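PDB 7C5Z: phosphoprotein from Spring viremia of carp virus, which probably acts as a polymerase cofactor and nucleoprotein chaperone in viral RNA replication, its central domain, present here, forming a dimer. Local coordinates for residues V22-E26 / G27-V31. Numbering follows the deposited sequence.
Sequences VSNHE and GGTYV
T29 and N24 face each other as a non-hydrogen-bonded antiparallel pair, and their side chains lie alongside one another, pointing the same way. From T29 CB, which stands 3.5 Å from N24 OD1, the side chain forks. The hydroxyl branch, OG1, gives its proton to N24 OD1 in a short bond of 2.6 Å, the donor tilted 22° from the plane of the amide carbonyl. The same OG1 is hydrogen-bonded to the amine of K61 of the second subunit, so this hydroxyl has two polar partners, one in each subunit, and links the hairpin to the dimer interface. The methyl branch, CG2, lies anti to the backbone N; it comes within 3.4 Å of S23 O and reaches V22, where it presses on CG1 at 3.5 Å, tighter than an ordinary methyl contact. V22 also packs on Q57 of the second subunit.

Strands 21-25 and 28-33 form a beta hairpin with a two-residue loop, E26-G27, closed by a type II turn from H25 to G28, with G27 at the turn's third position, its phi of 82° as that turn type requires. Strand 21-25 is an outer strand of the chain's four-stranded antiparallel sheet; strand 28-33 pairs along its other edge with strand 76-81. Between the hairpin strands, S23 and Y30 exchange two backbone bonds, while H25 N donates to G28 O and G28 N returns only a weak bond to H25 O.

On the face carrying S23, H25 and Y30, the two rings meet obliquely, planes at 61°. Y30 CE1 lies 3.7 Å from H25 CB, and Y30 CD1 approaches the imidazole edge in its plane at CD2. At the S23-Y30 pair, a water bridges S23 OG and Y30 O, donating to the latter at 3.0 Å.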
ATOM      1  N   VAL A  22      -4.761 -11.455 -10.016  1.00 17.09           N
ATOM      2  CA  VAL A  22      -4.901 -12.364  -8.882  1.00 17.44           C
ATOM      3  C   VAL A  22      -4.829 -13.809  -9.362  1.00 20.12           C
ATOM      4  O   VAL A  22      -5.562 -14.208 -10.277  1.00 19.98           O
ATOM      5  CB  VAL A  22      -6.217 -12.092  -8.129  1.00 17.36           C
ATOM      6  CG1 VAL A  22      -6.477 -13.183  -7.094  1.00 23.30           C
ATOM      7  CG2 VAL A  22      -6.148 -10.713  -7.466  1.00 21.54           C
ATOM      8  N   SER A  23      -3.978 -14.606  -8.723  1.00 18.68           N
ATOM      9  CA  SER A  23      -3.890 -16.030  -9.030  1.00 18.53           C
ATOM     10  C   SER A  23      -3.745 -16.814  -7.736  1.00 21.11           C
ATOM     11  O   SER A  23      -3.494 -16.248  -6.669  1.00 21.53           O
ATOM     12  CB  SER A  23      -2.710 -16.335  -9.961  1.00 25.68           C
ATOM     13  OG  SER A  23      -1.493 -16.001  -9.311  1.00 25.92           O
ATOM     14  N   ASN A  24      -3.900 -18.137  -7.829  1.00 21.55           N
ATOM     15  CA  ASN A  24      -3.801 -19.006  -6.667  1.00 21.44           C
ATOM     16  C   ASN A  24      -2.813 -20.115  -6.966  1.00 24.17           C
ATOM     17  O   ASN A  24      -2.900 -20.766  -8.010  1.00 27.71           O
ATOM     18  CB  ASN A  24      -5.161 -19.593  -6.281  1.00 25.46           C
ATOM     19  CG  ASN A  24      -6.093 -18.537  -5.734  1.00 21.21           C
ATOM     20  OD1 ASN A  24      -5.983 -18.135  -4.577  1.00 22.97           O
ATOM     21  ND2 ASN A  24      -7.006 -18.059  -6.584  1.00 23.22           N
ATOM     22  N   HIS A  25      -1.859 -20.300  -6.056  1.00 23.70           N
ATOM     23  CA  HIS A  25      -0.817 -21.304  -6.225  1.00 31.81           C
ATOM     24  C   HIS A  25      -0.514 -21.948  -4.882  1.00 40.14           C
ATOM     25  O   HIS A  25      -1.394 -22.030  -4.017  1.00 43.82           O
ATOM     26  CB  HIS A  25       0.453 -20.679  -6.819  1.00 31.91           C
ATOM     27  CG  HIS A  25       0.257 -20.078  -8.175  1.00 36.76           C
ATOM     28  ND1 HIS A  25       0.048 -20.841  -9.304  1.00 43.17           N
ATOM     29  CD2 HIS A  25       0.240 -18.787  -8.586  1.00 37.28           C
ATOM     30  CE1 HIS A  25      -0.089 -20.048 -10.352  1.00 42.07           C
ATOM     31  NE2 HIS A  25       0.025 -18.795  -9.943  1.00 43.98           N
ATOM     32  N   GLU A  26       0.734 -22.393  -4.706  1.00 45.92           N
ATOM     33  CA  GLU A  26       1.209 -23.089  -3.513  1.00 41.78           C
ATOM     34  C   GLU A  26       0.830 -22.401  -2.207  1.00 32.33           C
ATOM     35  O   GLU A  26       1.603 -21.596  -1.676  1.00 45.23           O
ATOM     36  CB  GLU A  26       2.734 -23.240  -3.568  1.00 49.29           C
ATOM     37  CG  GLU A  26       3.256 -24.212  -4.617  1.00 57.20           C
ATOM     38  CD  GLU A  26       4.130 -25.307  -4.016  1.00 56.75           C
ATOM     39  OE1 GLU A  26       5.269 -25.011  -3.569  1.00 50.81           O
ATOM     40  OE2 GLU A  26       3.675 -26.471  -3.995  1.00 56.53           O
ATOM     41  N   GLY A  27      -0.341 -22.725  -1.668  1.00 28.15           N
ATOM     42  CA  GLY A  27      -0.683 -22.299  -0.327  1.00 28.91           C
ATOM     43  C   GLY A  27      -1.212 -20.888  -0.184  1.00 25.35           C
ATOM     44  O   GLY A  27      -1.413 -20.437   0.954  1.00 24.11           O
ATOM     45  N   GLY A  28      -1.450 -20.173  -1.280  1.00 25.09           N
ATOM     46  CA  GLY A  28      -2.032 -18.854  -1.105  1.00 20.75           C
ATOM     47  C   GLY A  28      -2.439 -18.202  -2.410  1.00 20.25           C
ATOM     48  O   GLY A  28      -2.333 -18.779  -3.496  1.00 21.63           O
ATOM     49  N   THR A  29      -2.927 -16.979  -2.267  1.00 19.68           N
ATOM     50  CA  THR A  29      -3.285 -16.118  -3.382  1.00 17.24           C
ATOM     51  C   THR A  29      -2.152 -15.136  -3.628  1.00 19.18           C
ATOM     52  O   THR A  29      -1.658 -14.500  -2.688  1.00 19.80           O
ATOM     53  CB  THR A  29      -4.583 -15.367  -3.065  1.00 19.16           C
ATOM     54  OG1 THR A  29      -5.620 -16.322  -2.764  1.00 21.03           O
ATOM     55  CG2 THR A  29      -5.021 -14.526  -4.233  1.00 20.94           C
ATOM     56  N   TYR A  30      -1.755 -15.005  -4.884  1.00 17.53           N
ATOM     57  CA  TYR A  30      -0.750 -14.028  -5.276  1.00 16.53           C
ATOM     58  C   TYR A  30      -1.436 -12.860  -5.968  1.00 18.93           C
ATOM     59  O   TYR A  30      -2.235 -13.066  -6.894  1.00 19.78           O
ATOM     60  CB  TYR A  30       0.286 -14.646  -6.210  1.00 20.63           C
ATOM     61  CG  TYR A  30       1.218 -15.646  -5.555  1.00 19.02           C
ATOM     62  CD1 TYR A  30       0.821 -16.960  -5.332  1.00 22.51           C
ATOM     63  CD2 TYR A  30       2.500 -15.267  -5.187  1.00 20.72           C
ATOM     64  CE1 TYR A  30       1.689 -17.871  -4.738  1.00 24.98           C
ATOM     65  CE2 TYR A  30       3.370 -16.169  -4.611  1.00 20.86           C
ATOM     66  CZ  TYR A  30       2.957 -17.454  -4.386  1.00 23.65           C
ATOM     67  OH  TYR A  30       3.862 -18.316  -3.802  1.00 25.49           O
ATOM     68  N   VAL A  31      -1.118 -11.647  -5.521  1.00 16.90           N
ATOM     69  CA  VAL A  31      -1.696 -10.414  -6.050  1.00 15.85           C
ATOM     70  C   VAL A  31      -0.555  -9.627  -6.672  1.00 19.22           C
ATOM     71  O   VAL A  31       0.306  -9.113  -5.946  1.00 20.32           O
ATOM     72  CB  VAL A  31      -2.374  -9.606  -4.940  1.00 17.44           C
ATOM     73  CG1 VAL A  31      -2.998  -8.332  -5.493  1.00 23.20           C
ATOM     74  CG2 VAL A  31      -3.396 -10.493  -4.210  1.00 19.97           C
TER
HETATM   75  O   HOH W   1      -0.940 -13.281  -9.642  1.00 27.17           O